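Local coordinates for protein PpiC-type peptidyl-prolyl cis-trans isomerase (Novosphingobium aromaticivorans, PDB 3GPK) that probably catalyses the cis-trans isomerisation of peptide bonds before proline, this chain being the parvulin-type (PpiC) domain of a longer periplasmic protein, at residues 83-88 / 97-102; 8-13 / 62-67. All blocks are in the same frame, centred on the assembly; numbering follows the deposited sequence.

Interaction 1. Residues 83-88 / 97-102; sequences GQLAGP and ILYLID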
ATOM      1  N   GLY A  83      -6.871   1.973   9.016  1.00 17.36           N
ATOM      2  CA  GLY A  83      -5.958   1.208   9.846  1.00 16.26           C
ATOM      3  C   GLY A  83      -5.759  -0.241   9.447  1.00 14.08           C
ATOM      4  O   GLY A  83      -5.112  -0.997  10.170  1.00 15.74           O
ATOM      5  N   GLN A  84      -6.309  -0.642   8.304  1.00 11.54           N
ATOM      6  CA  GLN A  84      -6.162  -2.018   7.860  1.00 11.70           C
ATOM      7  C   GLN A  84      -5.074  -2.166   6.808  1.00 11.57           C
ATOM      8  O   GLN A  84      -4.667  -1.196   6.178  1.00 11.43           O
ATOM      9  CB  GLN A  84      -7.482  -2.540   7.291  1.00 13.64           C
ATOM     10  CG  GLN A  84      -8.654  -2.424   8.249  1.00 16.49           C
ATOM     11  CD  GLN A  84      -9.905  -3.092   7.723  1.00 20.56           C
ATOM     12  OE1 GLN A  84     -11.010  -2.828   8.201  1.00 21.35           O
ATOM     13  NE2 GLN A  84      -9.740  -3.969   6.740  1.00 20.81           N
ATOM     14  N   LEU A  85      -4.612  -3.402   6.646  1.00 11.77           N
ATOM     15  CA  LEU A  85      -3.594  -3.756   5.661  1.00 11.21           C
ATOM     16  C   LEU A  85      -4.320  -4.500   4.549  1.00 12.34           C
ATOM     17  O   LEU A  85      -5.328  -5.154   4.801  1.00 13.92           O
ATOM     18  CB  LEU A  85      -2.557  -4.690   6.284  1.00 10.87           C
ATOM     19  CG  LEU A  85      -1.652  -4.126   7.375  1.00 10.72           C
ATOM     20  CD1 LEU A  85      -1.076  -5.274   8.213  1.00 13.13           C
ATOM     21  CD2 LEU A  85      -0.549  -3.296   6.735  1.00 12.64           C
ATOM     22  N   ALA A  86      -3.813  -4.408   3.323  1.00  9.92           N
ATOM     23  CA  ALA A  86      -4.425  -5.107   2.200  1.00 11.60           C
ATOM     24  C   ALA A  86      -3.338  -5.654   1.287  1.00 10.87           C
ATOM     25  O   ALA A  86      -2.271  -5.067   1.165  1.00 11.86           O
ATOM     26  CB  ALA A  86      -5.336  -4.162   1.419  1.00 11.92           C
ATOM     27  N   GLY A  87      -3.605  -6.790   0.656  1.00 11.16           N
ATOM     28  CA  GLY A  87      -2.621  -7.355  -0.240  1.00 11.85           C
ATOM     29  C   GLY A  87      -2.060  -8.683   0.221  1.00 11.64           C
ATOM     30  O   GLY A  87      -2.524  -9.254   1.214  1.00 13.21           O
ATOM     31  N   PRO A  88      -1.040  -9.195  -0.479  1.00 12.46           N
ATOM     32  CA  PRO A  88      -0.465  -8.523  -1.651  1.00 11.08           C
ATOM     33  C   PRO A  88      -1.420  -8.413  -2.833  1.00 11.55           C
ATOM     34  O   PRO A  88      -2.194  -9.332  -3.118  1.00 12.60           O
ATOM     35  CB  PRO A  88       0.772  -9.363  -1.970  1.00 12.81           C
ATOM     36  CG  PRO A  88       0.475 -10.684  -1.380  1.00 18.42           C
ATOM     37  CD  PRO A  88      -0.283 -10.407  -0.131  1.00 15.01           C
ATOM     38  N   ILE A  97       1.637  -4.079  -1.103  1.00  8.84           N
ATOM     39  CA  ILE A  97       0.954  -4.278   0.161  1.00  6.72           C
ATOM     40  C   ILE A  97       0.556  -2.859   0.551  1.00  8.12           C
ATOM     41  O   ILE A  97       1.385  -1.950   0.517  1.00  9.51           O
ATOM     42  CB  ILE A  97       1.891  -4.856   1.246  1.00  6.78           C
ATOM     43  CG1 ILE A  97       2.429  -6.220   0.803  1.00  9.83           C
ATOM     44  CG2 ILE A  97       1.131  -4.994   2.573  1.00  7.57           C
ATOM     45  CD1 ILE A  97       3.514  -6.774   1.729  1.00  8.91           C
ATOM     46  N   LEU A  98      -0.707  -2.661   0.905  1.00  7.72           N
ATOM     47  CA  LEU A  98      -1.166  -1.331   1.283  1.00  8.21           C
ATOM     48  C   LEU A  98      -1.557  -1.247   2.747  1.00 10.06           C
ATOM     49  O   LEU A  98      -1.962  -2.235   3.359  1.00  9.97           O
ATOM     50  CB  LEU A  98      -2.372  -0.922   0.436  1.00  9.21           C
ATOM     51  CG  LEU A  98      -2.218  -0.935  -1.079  1.00  9.87           C
ATOM     52  CD1 LEU A  98      -3.564  -0.583  -1.696  1.00 12.79           C
ATOM     53  CD2 LEU A  98      -1.129   0.049  -1.518  1.00 10.71           C
ATOM     54  N   TYR A  99      -1.424  -0.045   3.295  1.00  9.43           N
ATOM     55  CA  TYR A  99      -1.783   0.234   4.674  1.00 10.88           C
ATOM     56  C   TYR A  99      -2.537   1.554   4.664  1.00 11.08           C
ATOM     57  O   TYR A  99      -1.983   2.594   4.299  1.00 10.64           O
ATOM     58  CB  TYR A  99      -0.521   0.333   5.538  1.00 12.42           C
ATOM     59  CG  TYR A  99      -0.779   0.596   7.009  1.00 13.88           C
ATOM     60  CD1 TYR A  99      -1.837  -0.023   7.674  1.00 16.66           C
ATOM     61  CD2 TYR A  99       0.061   1.432   7.742  1.00 16.58           C
ATOM     62  CE1 TYR A  99      -2.053   0.183   9.038  1.00 20.02           C
ATOM     63  CE2 TYR A  99      -0.146   1.645   9.106  1.00 21.00           C
ATOM     64  CZ  TYR A  99      -1.204   1.016   9.744  1.00 21.58           C
ATOM     65  OH  TYR A  99      -1.411   1.224  11.089  1.00 24.82           O
ATOM     66  N   LEU A 100      -3.813   1.515   5.035  1.00 10.95           N
ATOM     67  CA  LEU A 100      -4.609   2.733   5.062  1.00 11.79           C
ATOM     68  C   LEU A 100      -4.369   3.466   6.377  1.00 12.74           C
ATOM     69  O   LEU A 100      -5.031   3.209   7.384  1.00 14.13           O
ATOM     70  CB  LEU A 100      -6.093   2.413   4.882  1.00 12.56           C
ATOM     71  CG  LEU A 100      -6.987   3.650   4.717  1.00 12.23           C
ATOM     72  CD1 LEU A 100      -6.457   4.541   3.597  1.00 12.91           C
ATOM     73  CD2 LEU A 100      -8.409   3.204   4.410  1.00 13.98           C
ATOM     74  N   ILE A 101      -3.408   4.385   6.345  1.00 12.13           N
ATOM     75  CA  ILE A 101      -3.014   5.165   7.510  1.00 15.75           C
ATOM     76  C   ILE A 101      -4.062   6.166   7.980  1.00 16.30           C
ATOM     77  O   ILE A 101      -4.336   6.272   9.172  1.00 17.37           O
ATOM     78  CB  ILE A 101      -1.708   5.940   7.227  1.00 15.63           C
ATOM     79  CG1 ILE A 101      -0.592   4.962   6.841  1.00 18.59           C
ATOM     80  CG2 ILE A 101      -1.323   6.766   8.445  1.00 18.52           C
ATOM     81  CD1 ILE A 101       0.646   5.626   6.266  1.00 18.68           C
ATOM     82  N   ASP A 102      -4.646   6.903   7.045  1.00 17.89           N
ATOM     83  CA  ASP A 102      -5.637   7.906   7.405  1.00 18.53           C
ATOM     84  C   ASP A 102      -6.583   8.112   6.230  1.00 18.98           C
ATOM     85  O   ASP A 102      -6.308   7.680   5.111  1.00 16.69           O
ATOM     86  CB  ASP A 102      -4.928   9.222   7.748  1.00 19.38           C
ATOM     87  CG  ASP A 102      -5.713  10.086   8.730  1.00 22.31           C
ATOM     88  OD1 ASP A 102      -6.884   9.769   9.016  1.00 22.04           O
ATOM     89  OD2 ASP A 102      -5.146  11.093   9.210  1.00 23.01           O
TER
HETATM   90  O   HOH W   1      -3.891  -0.198  12.393  1.00 16.12           O
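L85 and Y99 meet on one face of the sheet as a non-hydrogen-bonded antiparallel pair, the leucine CD2 lying 3.6 Å from CD1 of the tyrosine ring. CG of Y99 stands anti to its backbone N (chi1 -179°), beside the carbonyl carbon, and the ring turns its CD1/CE1 edge to two backbone carbonyls: CE1 is 3.5 Å from G83 O, and CD1 is 3.4 Å from Q84 O. A tyrosine suits this place because Y99 OH shares a water with G83 O; the water donates to G83 O (2.7 Å), and its bond to Y99 OH is 3.1 Å long.

Four backbone hydrogen bonds set this register. A86 N binds L98 O and L98 N binds A86 O, each at 2.9 Å. G83 N binds L100 O at 2.8 Å, and L100 N binds Q84 O in a nearly straight bond of 165°. The positive phi of G83 (76°) suits a residue without a side chain at the turn before strand 85-88.

Further out, L85 rests on L36 of helix 22-37, I97 on V33 of the same helix, and F42 meets the Y99 ring. On the opposite face A86, L98 and L100 converge on M80. The hairpin therefore rests on directional backbone bonds, with apolar side chains packing on both faces, I97, L98 and L100 buried among them, and the polar tyrosine tip tied back through water.

Interaction 2. Residues 8-13 / 62-67; sequences YRIGEI and GWIRLA. With SO4 (sulfate ion), chain D.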
ATOM      1  N   TYR A   8      -6.792   9.812   0.646  1.00 15.62           N
ATOM      2  CA  TYR A   8      -6.300   8.706   1.441  1.00 14.99           C
ATOM      3  C   TYR A   8      -4.832   8.840   1.757  1.00 13.68           C
ATOM      4  O   TYR A   8      -4.043   9.187   0.886  1.00 14.37           O
ATOM      5  CB  TYR A   8      -6.501   7.394   0.679  1.00 14.81           C
ATOM      6  CG  TYR A   8      -7.923   7.115   0.260  1.00 15.86           C
ATOM      7  CD1 TYR A   8      -8.682   6.144   0.912  1.00 17.97           C
ATOM      8  CD2 TYR A   8      -8.514   7.821  -0.788  1.00 17.56           C
ATOM      9  CE1 TYR A   8      -9.996   5.881   0.530  1.00 18.15           C
ATOM     10  CE2 TYR A   8      -9.823   7.569  -1.176  1.00 16.69           C
ATOM     11  CZ  TYR A   8     -10.557   6.598  -0.513  1.00 18.09           C
ATOM     12  OH  TYR A   8     -11.851   6.345  -0.901  1.00 18.23           O
ATOM     13  N   ARG A   9      -4.472   8.575   3.011  1.00 13.49           N
ATOM     14  CA  ARG A   9      -3.069   8.585   3.389  1.00 13.36           C
ATOM     15  C   ARG A   9      -2.739   7.100   3.362  1.00 13.55           C
ATOM     16  O   ARG A   9      -3.201   6.331   4.208  1.00 13.22           O
ATOM     17  CB  ARG A   9      -2.854   9.148   4.788  1.00 16.41           C
ATOM     18  CG  ARG A   9      -1.375   9.329   5.088  1.00 20.14           C
ATOM     19  CD  ARG A   9      -1.136  10.019   6.409  1.00 26.05           C
ATOM     20  NE  ARG A   9       0.259  10.426   6.558  1.00 30.96           N
ATOM     21  CZ  ARG A   9       0.877  11.291   5.759  1.00 31.92           C
ATOM     22  NH1 ARG A   9       0.226  11.841   4.745  1.00 35.20           N
ATOM     23  NH2 ARG A   9       2.141  11.624   5.987  1.00 32.44           N
ATOM     24  N   ILE A  10      -1.952   6.698   2.375  1.00 13.23           N
ATOM     25  CA  ILE A  10      -1.628   5.293   2.204  1.00 12.97           C
ATOM     26  C   ILE A  10      -0.152   4.962   2.301  1.00 13.19           C
ATOM     27  O   ILE A  10       0.703   5.740   1.877  1.00 12.67           O
ATOM     28  CB  ILE A  10      -2.163   4.801   0.830  1.00 13.86           C
ATOM     29  CG1 ILE A  10      -3.685   4.932   0.793  1.00 15.54           C
ATOM     30  CG2 ILE A  10      -1.747   3.358   0.575  1.00 14.31           C
ATOM     31  CD1 ILE A  10      -4.298   4.641  -0.560  1.00 17.30           C
ATOM     32  N   GLY A  11       0.127   3.799   2.881  1.00 10.99           N
ATOM     33  CA  GLY A  11       1.486   3.312   2.992  1.00 10.04           C
ATOM     34  C   GLY A  11       1.581   2.182   1.983  1.00  9.39           C
ATOM     35  O   GLY A  11       0.631   1.415   1.822  1.00  9.16           O
ATOM     36  N   GLU A  12       2.706   2.083   1.285  1.00  8.50           N
ATOM     37  CA  GLU A  12       2.873   1.023   0.290  1.00  9.43           C
ATOM     38  C   GLU A  12       4.229   0.341   0.337  1.00  8.92           C
ATOM     39  O   GLU A  12       5.254   0.987   0.543  1.00 10.07           O
ATOM     40  CB  GLU A  12       2.671   1.576  -1.137  1.00  8.25           C
ATOM     41  CG  GLU A  12       3.046   0.569  -2.250  1.00  9.43           C
ATOM     42  CD  GLU A  12       2.936   1.138  -3.653  1.00 12.96           C
ATOM     43  OE1 GLU A  12       3.253   2.333  -3.838  1.00 14.78           O
ATOM     44  OE2 GLU A  12       2.547   0.382  -4.573  1.00 12.67           O
ATOM     45  N   ILE A  13       4.217  -0.977   0.164  1.00  8.79           N
ATOM     46  CA  ILE A  13       5.436  -1.770   0.076  1.00  7.85           C
ATOM     47  C   ILE A  13       5.302  -2.442  -1.289  1.00  8.56           C
ATOM     48  O   ILE A  13       4.381  -3.224  -1.505  1.00  9.49           O
ATOM     49  CB  ILE A  13       5.526  -2.864   1.166  1.00  8.24           C
ATOM     50  CG1 ILE A  13       5.697  -2.219   2.549  1.00  9.12           C
ATOM     51  CG2 ILE A  13       6.693  -3.795   0.849  1.00  9.48           C
ATOM     52  CD1 ILE A  13       5.773  -3.219   3.704  1.00  8.74           C
ATOM     53  N   GLY A  62       1.779   9.714   1.384  1.00 15.38           N
ATOM     54  CA  GLY A  62       1.174  10.981   1.740  1.00 16.55           C
ATOM     55  C   GLY A  62      -0.300  10.924   1.379  1.00 15.90           C
ATOM     56  O   GLY A  62      -0.852   9.841   1.163  1.00 15.52           O
ATOM     57  N   TRP A  63      -0.946  12.083   1.318  1.00 14.61           N
ATOM     58  CA  TRP A  63      -2.359  12.145   0.968  1.00 14.31           C
ATOM     59  C   TRP A  63      -2.511  12.070  -0.543  1.00 14.55           C
ATOM     60  O   TRP A  63      -1.903  12.850  -1.274  1.00 16.55           O
ATOM     61  CB  TRP A  63      -2.979  13.443   1.493  1.00 15.14           C
ATOM     62  CG  TRP A  63      -3.132  13.465   2.976  1.00 14.03           C
ATOM     63  CD1 TRP A  63      -2.297  14.057   3.883  1.00 14.58           C
ATOM     64  CD2 TRP A  63      -4.175  12.845   3.733  1.00 14.16           C
ATOM     65  NE1 TRP A  63      -2.761  13.843   5.158  1.00 16.14           N
ATOM     66  CE2 TRP A  63      -3.913  13.104   5.096  1.00 13.66           C
ATOM     67  CE3 TRP A  63      -5.309  12.099   3.391  1.00 12.67           C
ATOM     68  CZ2 TRP A  63      -4.740  12.634   6.118  1.00 14.31           C
ATOM     69  CZ3 TRP A  63      -6.134  11.631   4.408  1.00 13.11           C
ATOM     70  CH2 TRP A  63      -5.845  11.905   5.756  1.00 14.01           C
ATOM     71  N   ILE A  64      -3.306  11.115  -1.014  1.00 13.72           N
ATOM     72  CA  ILE A  64      -3.512  10.960  -2.451  1.00 13.70           C
ATOM     73  C   ILE A  64      -4.969  10.713  -2.815  1.00 13.28           C
ATOM     74  O   ILE A  64      -5.791  10.373  -1.965  1.00 14.43           O
ATOM     75  CB  ILE A  64      -2.687   9.780  -3.023  1.00 13.18           C
ATOM     76  CG1 ILE A  64      -3.134   8.470  -2.375  1.00 13.17           C
ATOM     77  CG2 ILE A  64      -1.201  10.017  -2.805  1.00 15.27           C
ATOM     78  CD1 ILE A  64      -2.562   7.239  -3.063  1.00 15.76           C
ATOM     79  N   ARG A  65      -5.284  10.911  -4.090  1.00 11.67           N
ATOM     80  CA  ARG A  65      -6.621  10.666  -4.604  1.00 12.22           C
ATOM     81  C   ARG A  65      -6.502   9.313  -5.307  1.00 11.11           C
ATOM     82  O   ARG A  65      -5.446   9.000  -5.856  1.00 12.79           O
ATOM     83  CB  ARG A  65      -7.016  11.768  -5.593  1.00 12.68           C
ATOM     84  CG  ARG A  65      -7.117  13.155  -4.967  1.00 16.53           C
ATOM     85  CD  ARG A  65      -7.609  14.163  -5.995  1.00 21.17           C
ATOM     86  NE  ARG A  65      -8.037  15.428  -5.402  1.00 25.73           N
ATOM     87  CZ  ARG A  65      -7.217  16.376  -4.967  1.00 27.47           C
ATOM     88  NH1 ARG A  65      -5.902  16.215  -5.049  1.00 30.45           N
ATOM     89  NH2 ARG A  65      -7.715  17.498  -4.463  1.00 29.69           N
ATOM     90  N   LEU A  66      -7.562   8.512  -5.287  1.00 11.50           N
ATOM     91  CA  LEU A  66      -7.511   7.183  -5.903  1.00 13.37           C
ATOM     92  C   LEU A  66      -7.071   7.151  -7.364  1.00 14.00           C
ATOM     93  O   LEU A  66      -6.486   6.168  -7.821  1.00 12.90           O
ATOM     94  CB  LEU A  66      -8.861   6.483  -5.747  1.00 14.96           C
ATOM     95  CG  LEU A  66      -9.262   6.220  -4.293  1.00 13.91           C
ATOM     96  CD1 LEU A  66     -10.535   5.391  -4.263  1.00 13.89           C
ATOM     97  CD2 LEU A  66      -8.136   5.496  -3.562  1.00 14.81           C
ATOM     98  N   ALA A  67      -7.345   8.221  -8.100  1.00 14.94           N
ATOM     99  CA  ALA A  67      -6.948   8.278  -9.502  1.00 16.32           C
ATOM    100  C   ALA A  67      -5.425   8.272  -9.662  1.00 16.44           C
ATOM    101  O   ALA A  67      -4.912   8.041 -10.758  1.00 17.62           O
ATOM    102  CB  ALA A  67      -7.538   9.521 -10.162  1.00 17.40           C
TER
HETATM  103  S   SO4 D 601      -0.465  15.613   7.804  1.00 38.13           S
HETATM  104  O1  SO4 D 601      -0.620  16.059   9.202  1.00 35.21           O
HETATM  105  O2  SO4 D 601       0.924  15.143   7.600  1.00 35.38           O
HETATM  106  O3  SO4 D 601      -1.422  14.523   7.546  1.00 33.31           O
HETATM  107  O4  SO4 D 601      -0.730  16.734   6.877  1.00 34.82           O
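CG of W63 lies beside its own backbone N (chi1 -71°), CG of R9 stands anti to its N, and R9 CB lies over the indole. It sits above the centre of the six-membered ring, 3.9 Å from the centroid, a CH-pi contact. Extended from CG to NE, the arginine crosses the indole at about a right angle and brings NH1 to 3.5 Å from W63 CD1, the guanidinium and ring planes 41° apart; its NH2 makes a salt bridge with D60. A long side chain with an apolar stem and charged tip suits both neighbours. At the indole edge, NE1 donates an almost straight bond (171°) to O3 of a sulfate, probably from the crystallisation liquor.

On the sheet face that carries Y8, I10 and I64, L66 CD2 lies over the Y8 ring, offset toward its rim, and L66 CG approaches Y8 CE2 to 3.4 Å. Branched apolar residues suit this buried face, where I10 CD1 and I64 CD1 touch at 4.0 Å.

Y8 and I64 exchange two backbone hydrogen bonds, Y8 N to I64 O at 2.9 Å and I64 N to Y8 O at 2.8 Å. This is antiparallel pairing of the outer strand 60-64 with strand 7-16, as in the four-stranded sheet of the parvulin fold.

Interactions 1 and 2 occupy the two flanks of one antiparallel sheet, ordered 60-64, 7-16, 94-104, 85-91: each ties an outer strand to an inner one. The inner strands join them directly, with probable hydrogen bonds from G11 N to Y99 O and from I97 N to I13 O. Interaction 1 lies nearer the centre of the chain, yet its G83-Q84 end is exposed; in interaction 2 the Y8, I10 and I64 side is buried and the R9 and W63 side partly exposed. Interaction 1, within a hairpin, has more cross-strand backbone bonds; interaction 2 joins distant parts of the chain and relies more on CH-pi contacts. D102 packs against W63 at a classic beta bulge, where I101 and D102 both face R9.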